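Local coordinates for protein diaminopimelate decarboxylase (Phaeodactylum tricornutum, PDB 7JPJ) that probably decarboxylates diaminopimelate to lysine with pyridoxal 5'-phosphate as cofactor, acting as a dimer, at residues N75-A80 against A96-L101; Q104-D109 against V125-R130; V142-N147 against L195-I200; V230-L235 against E273-I278. All blocks are in the same frame, centred on the assembly; numbering follows the deposited sequence.

Contact 1: N75-A80 against A96-L101; sequences NIHVDA and AENISL
V78, D79 and A80 run parallel to I99, S100 and L101, the axes of strands 77-80 and 99-101 coming within 4.8 Å and diverging by 18°. V78 uses both backbone groups across the gap: its N donates to N98 O at 2.9 Å, and its O accepts S100 N at 3.1 Å. A80 N then reaches S100 O at 2.8 Å, so the bonds alternate in direction as parallel pairing requires. At the entrance to the pair, the H77 ring and the side-chain amide of N98 are stacked, their planes only 6° apart. N98 CG sits over one face of the ring, displaced toward its rim and 3.7 Å from H77 CE1, while N98 CB makes a CH-pi contact with the same ring. With CG anti to the carbonyl carbon in both (chi1 -67°), the ring and the amide are brought together, and the side chains cross at about a right angle. Further on, the side chains sort by face. V78, A80, I99 and L101 share one side, where I99 CG2 lies 4.0 Å from V78 CG1 and 3.9 Å from A80 CB. Helix 83-91 covers A80 and I99 there, and L68 of helix 65-73 packs on V78. D79 and S100 occupy the other side; the D79 side chain comes about 5 Å from that of K60, the lysine predicted to carry the cofactor. Strand 77-80, helix 83-91 and strand 99-101 form a beta-alpha-beta unit of the TIM-type barrel, as in other fold-type III pyridoxal phosphate enzymes.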
loop_
_atom_site.group_PDB
_atom_site.type_symbol
_atom_site.label_atom_id
_atom_site.label_comp_id
_atom_site.label_asym_id
_atom_site.label_seq_id
_atom_site.Cartn_x
_atom_site.Cartn_y
_atom_site.Cartn_z
ATOM N N ASN A 75 15.503 18.224 -20.672
ATOM C CA ASN A 75 16.566 17.308 -21.098
ATOM C C ASN A 75 16.956 16.327 -19.996
ATOM O O ASN A 75 18.117 15.921 -19.892
ATOM C CB ASN A 75 17.797 18.070 -21.599
ATOM C CG ASN A 75 17.496 18.908 -22.819
ATOM O OD1 ASN A 75 16.578 18.604 -23.581
ATOM N ND2 ASN A 75 18.261 19.978 -23.009
ATOM N N ILE A 76 15.988 15.932 -19.173
ATOM C CA ILE A 76 16.171 14.888 -18.171
ATOM C C ILE A 76 15.590 13.595 -18.726
ATOM O O ILE A 76 14.462 13.580 -19.233
ATOM C CB ILE A 76 15.506 15.269 -16.839
ATOM C CG1 ILE A 76 16.287 16.392 -16.157
ATOM C CG2 ILE A 76 15.406 14.058 -15.926
ATOM C CD1 ILE A 76 15.752 16.759 -14.796
ATOM N N HIS A 77 16.358 12.515 -18.643
ATOM C CA HIS A 77 15.949 11.240 -19.211
ATOM C C HIS A 77 15.108 10.464 -18.194
ATOM O O HIS A 77 14.737 10.981 -17.137
ATOM C CB HIS A 77 17.178 10.462 -19.677
ATOM C CG HIS A 77 17.891 11.098 -20.832
ATOM N ND1 HIS A 77 18.531 10.366 -21.809
ATOM C CD2 HIS A 77 18.064 12.399 -21.165
ATOM C CE1 HIS A 77 19.069 11.188 -22.692
ATOM N NE2 HIS A 77 18.800 12.428 -22.324
ATOM N N VAL A 78 14.794 9.208 -18.504
ATOM C CA VAL A 78 13.881 8.401 -17.702
ATOM C C VAL A 78 14.556 7.082 -17.348
ATOM O O VAL A 78 15.169 6.441 -18.211
ATOM C CB VAL A 78 12.552 8.152 -18.444
ATOM C CG1 VAL A 78 11.881 6.879 -17.951
ATOM C CG2 VAL A 78 11.623 9.341 -18.278
ATOM N N ASP A 79 14.451 6.684 -16.076
ATOM C CA ASP A 79 14.859 5.365 -15.600
ATOM C C ASP A 79 13.600 4.578 -15.246
ATOM O O ASP A 79 12.893 4.923 -14.292
ATOM C CB ASP A 79 15.795 5.481 -14.398
ATOM C CG ASP A 79 15.767 4.244 -13.505
ATOM O OD1 ASP A 79 15.885 3.108 -14.027
ATOM O OD2 ASP A 79 15.633 4.413 -12.272
ATOM N N ALA A 80 13.331 3.517 -16.004
ATOM C CA ALA A 80 12.099 2.751 -15.871
ATOM C C ALA A 80 12.335 1.484 -15.057
ATOM O O ALA A 80 13.390 0.853 -15.161
ATOM C CB ALA A 80 11.536 2.391 -17.245
ATOM N N ALA A 96 12.462 6.616 -27.100
ATOM C CA ALA A 96 12.933 5.354 -26.537
ATOM C C ALA A 96 14.373 5.458 -26.049
ATOM O O ALA A 96 14.717 4.908 -24.995
ATOM C CB ALA A 96 12.794 4.239 -27.571
ATOM N N GLU A 97 15.227 6.163 -26.793
ATOM C CA GLU A 97 16.640 6.258 -26.440
ATOM C C GLU A 97 16.866 6.960 -25.106
ATOM O O GLU A 97 17.931 6.788 -24.502
ATOM C CB GLU A 97 17.422 6.990 -27.537
ATOM C CG GLU A 97 16.939 6.734 -28.958
ATOM C CD GLU A 97 15.691 7.530 -29.310
ATOM O OE1 GLU A 97 14.682 6.905 -29.714
ATOM O OE2 GLU A 97 15.719 8.775 -29.171
ATOM N N ASN A 98 15.904 7.752 -24.639
ATOM C CA ASN A 98 16.023 8.436 -23.360
ATOM C C ASN A 98 15.585 7.571 -22.187
ATOM O O ASN A 98 15.617 8.042 -21.045
ATOM C CB ASN A 98 15.208 9.734 -23.368
ATOM C CG ASN A 98 15.765 10.771 -24.324
ATOM O OD1 ASN A 98 16.496 10.445 -25.262
ATOM N ND2 ASN A 98 15.426 12.032 -24.086
ATOM N N ILE A 99 15.183 6.328 -22.434
ATOM C CA ILE A 99 14.715 5.423 -21.393
ATOM C C ILE A 99 15.756 4.333 -21.192
ATOM O O ILE A 99 16.273 3.772 -22.166
ATOM C CB ILE A 99 13.347 4.813 -21.749
ATOM C CG1 ILE A 99 12.360 5.909 -22.155
ATOM C CG2 ILE A 99 12.805 4.003 -20.581
ATOM C CD1 ILE A 99 11.017 5.382 -22.618
ATOM N N SER A 100 16.069 4.042 -19.932
ATOM C CA SER A 100 16.860 2.879 -19.560
ATOM C C SER A 100 16.021 1.993 -18.648
ATOM O O SER A 100 15.271 2.493 -17.804
ATOM C CB SER A 100 18.168 3.282 -18.867
ATOM O OG SER A 100 17.933 3.751 -17.553
ATOM N N LEU A 101 16.143 0.678 -18.824
ATOM C CA LEU A 101 15.302 -0.292 -18.124
ATOM C C LEU A 101 16.143 -1.076 -17.121
ATOM O O LEU A 101 17.038 -1.835 -17.508
ATOM C CB LEU A 101 14.624 -1.234 -19.117
ATOM C CG LEU A 101 13.898 -2.449 -18.539
ATOM C CD1 LEU A 101 12.779 -2.024 -17.597
ATOM C CD2 LEU A 101 13.358 -3.328 -19.656
#

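Contact 2: Q104-D109 against V125-R130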
loop_
_atom_site.group_PDB
_atom_site.type_symbol
_atom_site.label_atom_id
_atom_site.label_comp_id
_atom_site.label_asym_id
_atom_site.label_seq_id
_atom_site.Cartn_x
_atom_site.Cartn_y
_atom_site.Cartn_z
ATOM N N GLN A 104 13.344 -5.825 -11.866
ATOM C CA GLN A 104 13.406 -7.141 -11.246
ATOM C C GLN A 104 12.764 -8.216 -12.110
ATOM O O GLN A 104 13.072 -9.398 -11.938
ATOM C CB GLN A 104 12.717 -7.121 -9.878
ATOM C CG GLN A 104 13.484 -6.388 -8.788
ATOM C CD GLN A 104 14.605 -7.222 -8.200
ATOM O OE1 GLN A 104 15.663 -7.373 -8.808
ATOM N NE2 GLN A 104 14.379 -7.770 -7.013
ATOM N N GLU A 105 11.887 -7.827 -13.034
ATOM C CA GLU A 105 11.119 -8.754 -13.863
ATOM C C GLU A 105 11.282 -8.329 -15.319
ATOM O O GLU A 105 10.643 -7.372 -15.769
ATOM C CB GLU A 105 9.651 -8.763 -13.444
ATOM C CG GLU A 105 8.715 -9.521 -14.368
ATOM C CD GLU A 105 7.260 -9.364 -13.962
ATOM O OE1 GLU A 105 7.007 -8.864 -12.845
ATOM O OE2 GLU A 105 6.370 -9.741 -14.755
ATOM N N LEU A 106 12.140 -9.028 -16.047
ATOM C CA LEU A 106 12.341 -8.729 -17.461
ATOM C C LEU A 106 11.074 -9.069 -18.237
ATOM O O LEU A 106 10.642 -10.228 -18.217
ATOM C CB LEU A 106 13.533 -9.510 -18.007
ATOM C CG LEU A 106 14.136 -9.025 -19.328
ATOM C CD1 LEU A 106 14.509 -7.556 -19.244
ATOM C CD2 LEU A 106 15.346 -9.864 -19.705
ATOM N N PRO A 107 10.449 -8.112 -18.919
ATOM C CA PRO A 107 9.185 -8.404 -19.603
ATOM C C PRO A 107 9.384 -9.348 -20.777
ATOM O O PRO A 107 10.460 -9.420 -21.377
ATOM C CB PRO A 107 8.712 -7.026 -20.075
ATOM C CG PRO A 107 9.968 -6.240 -20.225
ATOM C CD PRO A 107 10.885 -6.722 -19.133
ATOM N N GLU A 108 8.316 -10.081 -21.106
ATOM C CA GLU A 108 8.386 -11.032 -22.208
ATOM C C GLU A 108 8.589 -10.346 -23.553
ATOM O O GLU A 108 8.977 -11.013 -24.518
ATOM C CB GLU A 108 7.122 -11.896 -22.250
ATOM C CG GLU A 108 7.313 -13.237 -22.964
ATOM C CD GLU A 108 6.022 -13.792 -23.559
ATOM O OE1 GLU A 108 5.646 -13.368 -24.675
ATOM O OE2 GLU A 108 5.390 -14.659 -22.916
ATOM N N ASP A 109 8.343 -9.037 -23.638
ATOM C CA ASP A 109 8.516 -8.276 -24.869
ATOM C C ASP A 109 9.704 -7.319 -24.786
ATOM O O ASP A 109 9.670 -6.221 -25.352
ATOM C CB ASP A 109 7.235 -7.511 -25.206
ATOM C CG ASP A 109 6.916 -6.430 -24.186
ATOM O OD1 ASP A 109 7.215 -6.635 -22.990
ATOM O OD2 ASP A 109 6.369 -5.376 -24.583
ATOM N N VAL A 125 22.011 -12.709 -13.948
ATOM C CA VAL A 125 22.580 -13.600 -14.954
ATOM C C VAL A 125 21.503 -14.047 -15.935
ATOM O O VAL A 125 21.724 -14.073 -17.152
ATOM C CB VAL A 125 23.271 -14.796 -14.274
ATOM C CG1 VAL A 125 23.612 -15.877 -15.292
ATOM C CG2 VAL A 125 24.523 -14.332 -13.542
ATOM N N SER A 126 20.311 -14.372 -15.422
ATOM C CA SER A 126 19.220 -14.839 -16.274
ATOM C C SER A 126 18.853 -13.807 -17.332
ATOM O O SER A 126 18.576 -14.160 -18.483
ATOM C CB SER A 126 17.995 -15.161 -15.421
ATOM O OG SER A 126 18.384 -15.616 -14.140
ATOM N N GLN A 127 18.828 -12.525 -16.956
ATOM C CA GLN A 127 18.451 -11.488 -17.912
ATOM C C GLN A 127 19.521 -11.305 -18.976
ATOM O O GLN A 127 19.206 -11.123 -20.158
ATOM C CB GLN A 127 18.193 -10.170 -17.188
ATOM C CG GLN A 127 16.978 -10.187 -16.291
ATOM C CD GLN A 127 16.681 -8.826 -15.705
ATOM O OE1 GLN A 127 17.483 -7.899 -15.822
ATOM N NE2 GLN A 127 15.520 -8.694 -15.074
ATOM N N LEU A 128 20.791 -11.339 -18.574
ATOM C CA LEU A 128 21.874 -11.228 -19.541
ATOM C C LEU A 128 21.837 -12.380 -20.537
ATOM O O LEU A 128 22.011 -12.176 -21.743
ATOM C CB LEU A 128 23.217 -11.186 -18.812
ATOM C CG LEU A 128 24.424 -10.675 -19.596
ATOM C CD1 LEU A 128 24.159 -9.277 -20.124
ATOM C CD2 LEU A 128 25.664 -10.698 -18.721
ATOM N N GLU A 129 21.594 -13.598 -20.051
ATOM C CA GLU A 129 21.569 -14.751 -20.943
ATOM C C GLU A 129 20.394 -14.678 -21.911
ATOM O O GLU A 129 20.537 -15.015 -23.092
ATOM C CB GLU A 129 21.522 -16.044 -20.130
ATOM C CG GLU A 129 22.831 -16.383 -19.436
ATOM C CD GLU A 129 22.706 -17.581 -18.516
ATOM O OE1 GLU A 129 21.565 -17.914 -18.127
ATOM O OE2 GLU A 129 23.745 -18.189 -18.186
ATOM N N ARG A 130 19.225 -14.241 -21.431
ATOM C CA ARG A 130 18.084 -14.065 -22.325
ATOM C C ARG A 130 18.366 -12.990 -23.368
ATOM O O ARG A 130 18.000 -13.138 -24.541
ATOM C CB ARG A 130 16.831 -13.720 -21.517
ATOM C CG ARG A 130 16.327 -14.853 -20.627
ATOM C CD ARG A 130 15.112 -14.426 -19.818
ATOM N NE ARG A 130 13.979 -14.097 -20.677
ATOM C CZ ARG A 130 12.863 -13.510 -20.256
ATOM N NH1 ARG A 130 12.723 -13.183 -18.978
ATOM N NH2 ARG A 130 11.887 -13.249 -21.117
HETATM O O HOH W 1 13.591 -10.731 -14.754
#
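The guanidinium of R130 has L106 CD2 over one face, 4.2 Å above the plane and displaced toward the rim, while E108 CA lies at its edge near the plane. P107 O approaches obliquely. No hydrogen bond is made to these neighbours: R130 NH1 remains 3.7 Å from L106 O, and the carboxylate of E108 is too distant for a salt bridge. A second flat group at the contact is the amide of Q127, whose NE2 comes 3.6 Å from L106 CB. L106 thus packs against two polar side chains of the helix, those of Q127 and R130. Its CD2 touches Q127 CB and CG, each at 3.8 Å, and the leucine and glutamine side chains cross obliquely. With chi2 of Q127 at -174°, CD continues straight on from CG toward the loop, where a water joins the segments. That water accepts from Q127 NE2 at 2.8 Å and from L106 N at 2.6 Å, and donates to Q104 O at 3.2 Å. Q127 NE2 also donates to T103 O and OE1 accepts from C123 N, so bonds at both ends of the amide fix its rotation. The loop continues to the dimer interface: Q104 OE1 bonds K311 and E105 OE1 bonds H355, both of the second subunit. Within the barrel domain, segment 104-109 leads from strand 99-101 to helix 110-116, with L106 wedged between helix 125-134 and L120 of strand 119-122; from that same helix, L128 packs on A122 of the strand and V186 of helix 185-192.

Contact 3: V142-N147 against L195-I200; sequences VGVRVN and LEVERI
V144 CG2, set anti to the carbonyl carbon, and V197 CG1, set anti to the backbone N (chi1 -172°), meet at 3.6 Å, the two side chains crossing at about a right angle. They join adjacent parallel strands of the TIM-type barrel, 141-147 and 196-201. V142 is bonded at both backbone groups, its N donating to E196 O at 3.2 Å and its O accepting E198 N at 3.3 Å. The next bond, V144 N to R199 O at 3.0 Å, comes one residue late on the second strand; with psi of E198 at -13°, the irregularity resembles a beta bulge. On the face opposite the valines, R199 turns at chi3 (62°), which places NE so that the guanidinium lies beside the backbone of G143, NH2 being 3.6 Å from G143 N. Its NE bonds N121 OD1, and NH1 forms a salt bridge of 3.1 Å with E198 OE2, which it meets from above the carboxylate plane. A leucine in place of R199 would probably leave the E198 carboxylate without this salt bridge and N121 OD1 without this donor. L128 and F131 of helix 125-134 cover V142 and L195. Further along the valine face, V146 CG2 rests 4.1 Å from I200 CG2.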
loop_
_atom_site.group_PDB
_atom_site.type_symbol
_atom_site.label_atom_id
_atom_site.label_comp_id
_atom_site.label_asym_id
_atom_site.label_seq_id
_atom_site.Cartn_x
_atom_site.Cartn_y
_atom_site.Cartn_z
ATOM N N VAL A 142 24.735 -3.420 -24.098
ATOM C CA VAL A 142 23.846 -3.669 -22.972
ATOM C C VAL A 142 24.508 -3.115 -21.723
ATOM O O VAL A 142 25.734 -2.999 -21.653
ATOM C CB VAL A 142 23.524 -5.181 -22.838
ATOM C CG1 VAL A 142 24.723 -5.941 -22.282
ATOM C CG2 VAL A 142 22.288 -5.403 -21.979
ATOM N N GLY A 143 23.686 -2.745 -20.741
ATOM C CA GLY A 143 24.171 -2.343 -19.442
ATOM C C GLY A 143 24.148 -3.503 -18.463
ATOM O O GLY A 143 23.431 -4.483 -18.651
ATOM N N VAL A 144 24.955 -3.383 -17.412
ATOM C CA VAL A 144 25.093 -4.416 -16.390
ATOM C C VAL A 144 25.009 -3.753 -15.022
ATOM O O VAL A 144 25.859 -2.921 -14.683
ATOM C CB VAL A 144 26.416 -5.191 -16.526
ATOM C CG1 VAL A 144 26.483 -6.310 -15.503
ATOM C CG2 VAL A 144 26.569 -5.749 -17.931
ATOM N N ARG A 145 24.001 -4.125 -14.234
ATOM C CA ARG A 145 23.901 -3.656 -12.858
ATOM C C ARG A 145 24.617 -4.629 -11.930
ATOM O O ARG A 145 24.363 -5.837 -11.968
ATOM C CB ARG A 145 22.447 -3.490 -12.414
ATOM C CG ARG A 145 22.344 -3.171 -10.926
ATOM C CD ARG A 145 21.017 -2.555 -10.524
ATOM N NE ARG A 145 20.966 -2.334 -9.079
ATOM C CZ ARG A 145 20.005 -1.661 -8.454
ATOM N NH1 ARG A 145 19.003 -1.136 -9.145
ATOM N NH2 ARG A 145 20.046 -1.515 -7.135
ATOM N N VAL A 146 25.502 -4.098 -11.091
ATOM C CA VAL A 146 26.347 -4.900 -10.215
ATOM C C VAL A 146 25.921 -4.685 -8.771
ATOM O O VAL A 146 25.663 -3.551 -8.349
ATOM C CB VAL A 146 27.837 -4.545 -10.398
ATOM C CG1 VAL A 146 28.709 -5.381 -9.472
ATOM C CG2 VAL A 146 28.255 -4.726 -11.848
ATOM N N ASN A 147 25.831 -5.783 -8.018
ATOM C CA ASN A 147 25.778 -5.715 -6.564
ATOM C C ASN A 147 27.215 -5.691 -6.063
ATOM O O ASN A 147 27.882 -6.734 -6.050
ATOM C CB ASN A 147 25.009 -6.900 -5.974
ATOM C CG ASN A 147 24.827 -6.798 -4.463
ATOM O OD1 ASN A 147 25.504 -6.023 -3.789
ATOM N ND2 ASN A 147 23.907 -7.590 -3.928
ATOM N N LEU A 195 28.458 -10.180 -26.782
ATOM C CA LEU A 195 27.903 -8.927 -26.303
ATOM C C LEU A 195 28.990 -7.860 -26.182
ATOM O O LEU A 195 30.191 -8.136 -26.244
ATOM C CB LEU A 195 27.223 -9.124 -24.949
ATOM C CG LEU A 195 26.037 -10.081 -24.904
ATOM C CD1 LEU A 195 25.494 -10.164 -23.493
ATOM C CD2 LEU A 195 24.960 -9.629 -25.871
ATOM N N GLU A 196 28.547 -6.620 -26.000
ATOM C CA GLU A 196 29.433 -5.491 -25.740
ATOM C C GLU A 196 28.891 -4.736 -24.534
ATOM O O GLU A 196 27.806 -4.148 -24.602
ATOM C CB GLU A 196 29.540 -4.572 -26.956
ATOM C CG GLU A 196 30.426 -3.355 -26.721
ATOM C CD GLU A 196 31.008 -2.795 -28.005
ATOM O OE1 GLU A 196 30.822 -1.587 -28.262
ATOM O OE2 GLU A 196 31.650 -3.564 -28.756
ATOM N N VAL A 197 29.640 -4.752 -23.436
ATOM C CA VAL A 197 29.233 -4.067 -22.213
ATOM C C VAL A 197 29.638 -2.602 -22.331
ATOM O O VAL A 197 30.827 -2.273 -22.334
ATOM C CB VAL A 197 29.855 -4.718 -20.974
ATOM C CG1 VAL A 197 29.259 -4.124 -19.711
ATOM C CG2 VAL A 197 29.646 -6.217 -21.014
ATOM N N GLU A 198 28.647 -1.715 -22.426
ATOM C CA GLU A 198 28.900 -0.292 -22.600
ATOM C C GLU A 198 28.653 0.526 -21.343
ATOM O O GLU A 198 29.074 1.687 -21.295
ATOM C CB GLU A 198 28.032 0.272 -23.736
ATOM C CG GLU A 198 26.556 0.411 -23.384
ATOM C CD GLU A 198 25.760 1.169 -24.437
ATOM O OE1 GLU A 198 26.365 1.640 -25.424
ATOM O OE2 GLU A 198 24.526 1.294 -24.278
ATOM N N ARG A 199 27.999 -0.037 -20.329
ATOM C CA ARG A 199 27.551 0.751 -19.191
ATOM C C ARG A 199 27.429 -0.137 -17.960
ATOM O O ARG A 199 26.914 -1.254 -18.039
ATOM C CB ARG A 199 26.212 1.431 -19.505
ATOM C CG ARG A 199 25.502 2.050 -18.318
ATOM C CD ARG A 199 24.173 2.665 -18.741
ATOM N NE ARG A 199 23.249 1.668 -19.279
ATOM C CZ ARG A 199 23.020 1.476 -20.576
ATOM N NH1 ARG A 199 23.651 2.216 -21.478
ATOM N NH2 ARG A 199 22.164 0.543 -20.970
ATOM N N ILE A 200 27.912 0.373 -16.829
ATOM C CA ILE A 200 27.788 -0.280 -15.532
ATOM C C ILE A 200 26.793 0.513 -14.698
ATOM O O ILE A 200 26.760 1.748 -14.765
ATOM C CB ILE A 200 29.152 -0.388 -14.818
ATOM C CG1 ILE A 200 30.128 -1.222 -15.652
ATOM C CG2 ILE A 200 29.001 -1.004 -13.435
ATOM C CD1 ILE A 200 29.749 -2.687 -15.755
#

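Contact 4: V230-L235 against E273-I278; sequences VKTMNL and ELQMEI
E277 reaches across N234 and T232 with its whole side chain. Its CB lies 3.7 Å from N234 CA; CG, anti to the carbonyl carbon (chi1 -68°), meets T232 CG2 at 3.6 Å, and CD touches the same methyl. At the tip, OE2 stays near that methyl while forming a salt bridge with R56, and OE1 comes 3.0 Å from N234 ND2 at an angle too poor for a hydrogen bond. The amide and carboxylate planes are 68° apart. N234 ND2 instead bonds E279 OE1, and its OD1 accepts G236 N; an alanine in place of N234 would probably leave E279 OE1 without this donor and G236 N without this acceptor. Beneath these side chains the strands pair in parallel: M233 N donates to Q275 O at 2.7 Å, and M233 O accepts E277 N at 2.8 Å. L235 N to E277 O adds a further bond. M233 and M276 occupy the opposite face, where F263 of helix 252-270 packs on both. That helix covers the pair on the outer face of the barrel, and the pair lies between strand 196-201, beside 232-234, and strand 53-58, beside 275-278.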
loop_
_atom_site.group_PDB
_atom_site.type_symbol
_atom_site.label_atom_id
_atom_site.label_comp_id
_atom_site.label_asym_id
_atom_site.label_seq_id
_atom_site.Cartn_x
_atom_site.Cartn_y
_atom_site.Cartn_z
ATOM N N VAL A 230 33.170 -0.276 -21.582
ATOM C CA VAL A 230 32.226 0.561 -20.847
ATOM C C VAL A 230 32.592 2.029 -21.028
ATOM O O VAL A 230 33.759 2.420 -20.891
ATOM C CB VAL A 230 32.204 0.174 -19.361
ATOM C CG1 VAL A 230 31.371 1.168 -18.561
ATOM C CG2 VAL A 230 31.664 -1.235 -19.184
ATOM N N LYS A 231 31.589 2.850 -21.336
ATOM C CA LYS A 231 31.775 4.283 -21.481
ATOM C C LYS A 231 30.896 5.106 -20.552
ATOM O O LYS A 231 31.044 6.332 -20.520
ATOM C CB LYS A 231 31.511 4.712 -22.933
ATOM C CG LYS A 231 32.453 4.065 -23.936
ATOM C CD LYS A 231 31.982 4.274 -25.363
ATOM C CE LYS A 231 33.008 3.767 -26.363
ATOM N NZ LYS A 231 33.359 4.814 -27.362
ATOM N N THR A 232 29.996 4.473 -19.795
ATOM C CA THR A 232 29.058 5.176 -18.933
ATOM C C THR A 232 28.979 4.477 -17.584
ATOM O O THR A 232 28.967 3.246 -17.513
ATOM C CB THR A 232 27.660 5.242 -19.566
ATOM O OG1 THR A 232 27.724 5.980 -20.791
ATOM C CG2 THR A 232 26.679 5.927 -18.638
ATOM N N MET A 233 28.926 5.273 -16.517
ATOM C CA MET A 233 28.758 4.780 -15.155
ATOM C C MET A 233 27.488 5.384 -14.568
ATOM O O MET A 233 27.385 6.608 -14.432
ATOM C CB MET A 233 29.976 5.130 -14.296
ATOM C CG MET A 233 29.803 4.872 -12.805
ATOM S SD MET A 233 30.246 3.197 -12.308
ATOM C CE MET A 233 28.633 2.427 -12.198
ATOM N N ASN A 234 26.524 4.526 -14.230
ATOM C CA ASN A 234 25.253 4.937 -13.634
ATOM C C ASN A 234 25.319 4.679 -12.130
ATOM O O ASN A 234 25.313 3.524 -11.691
ATOM C CB ASN A 234 24.094 4.180 -14.280
ATOM C CG ASN A 234 22.724 4.691 -13.841
ATOM O OD1 ASN A 234 22.566 5.263 -12.763
ATOM N ND2 ASN A 234 21.723 4.464 -14.682
ATOM N N LEU A 235 25.366 5.757 -11.344
ATOM C CA LEU A 235 25.497 5.674 -9.893
ATOM C C LEU A 235 24.163 5.586 -9.165
ATOM O O LEU A 235 24.154 5.521 -7.931
ATOM C CB LEU A 235 26.281 6.877 -9.364
ATOM C CG LEU A 235 27.757 6.938 -9.756
ATOM C CD1 LEU A 235 28.427 8.163 -9.144
ATOM C CD2 LEU A 235 28.472 5.661 -9.339
ATOM N N GLU A 273 37.759 8.406 -20.071
ATOM C CA GLU A 273 36.889 9.446 -19.535
ATOM C C GLU A 273 35.445 8.971 -19.664
ATOM O O GLU A 273 34.918 8.857 -20.775
ATOM C CB GLU A 273 37.123 10.766 -20.267
ATOM C CG GLU A 273 38.567 11.250 -20.184
ATOM C CD GLU A 273 38.802 12.565 -20.906
ATOM O OE1 GLU A 273 37.826 13.149 -21.426
ATOM O OE2 GLU A 273 39.968 13.017 -20.951
ATOM N N LEU A 274 34.811 8.691 -18.528
ATOM C CA LEU A 274 33.520 8.017 -18.498
ATOM C C LEU A 274 32.383 9.010 -18.308
ATOM O O LEU A 274 32.491 9.959 -17.526
ATOM C CB LEU A 274 33.473 6.978 -17.374
ATOM C CG LEU A 274 34.426 5.783 -17.439
ATOM C CD1 LEU A 274 34.236 4.897 -16.220
ATOM C CD2 LEU A 274 34.225 4.989 -18.718
ATOM N N GLN A 275 31.288 8.775 -19.027
ATOM C CA GLN A 275 30.055 9.511 -18.788
ATOM C C GLN A 275 29.428 9.065 -17.471
ATOM O O GLN A 275 29.444 7.880 -17.130
ATOM C CB GLN A 275 29.076 9.285 -19.941
ATOM C CG GLN A 275 27.708 9.904 -19.724
ATOM C CD GLN A 275 27.586 11.261 -20.381
ATOM O OE1 GLN A 275 28.587 11.948 -20.587
ATOM N NE2 GLN A 275 26.359 11.664 -20.701
ATOM N N MET A 276 28.879 10.021 -16.721
ATOM C CA MET A 276 28.220 9.734 -15.455
ATOM C C MET A 276 26.706 9.839 -15.602
ATOM O O MET A 276 26.192 10.639 -16.386
ATOM C CB MET A 276 28.685 10.687 -14.348
ATOM C CG MET A 276 28.430 10.157 -12.944
ATOM S SD MET A 276 28.690 11.357 -11.622
ATOM C CE MET A 276 28.453 12.897 -12.491
ATOM N N GLU A 277 25.998 9.021 -14.828
ATOM C CA GLU A 277 24.543 9.044 -14.789
ATOM C C GLU A 277 24.071 9.007 -13.345
ATOM O O GLU A 277 24.681 8.349 -12.499
ATOM C CB GLU A 277 23.935 7.866 -15.547
ATOM C CG GLU A 277 24.146 7.917 -17.043
ATOM C CD GLU A 277 23.425 6.796 -17.758
ATOM O OE1 GLU A 277 22.798 5.958 -17.073
ATOM O OE2 GLU A 277 23.466 6.758 -19.007
ATOM N N ILE A 278 22.981 9.720 -13.075
ATOM C CA ILE A 278 22.336 9.715 -11.771
ATOM C C ILE A 278 20.850 9.457 -11.978
ATOM O O ILE A 278 20.255 9.892 -12.968
ATOM C CB ILE A 278 22.569 11.036 -11.002
ATOM C CG1 ILE A 278 21.993 12.229 -11.770
ATOM C CG2 ILE A 278 24.053 11.237 -10.738
ATOM C CD1 ILE A 278 22.121 13.542 -11.032
#

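In the fold
Along the chain the four contacts follow in series, none nesting within or crossing another. Contact 1 closes a loop through helix 83-91, and contact 2 a loop through helix 110-116 and strand 119-122; they touch where L101 meets P107. Contact 3 spans 47 residues, including helix 185-192, and meets contact 2 through L128, which packs on L195 and V142. Contact 4 closes over helix 252-270. Strands 196-201 and 232-234 are neighbours, so contacts 3 and 4 share probable backbone bonds, E198 O with K231 N and I200 O with N234 N. Strand 53-58, paired with both 77-80 and 275-278, links contact 4 back to contact 1 and completes the barrel.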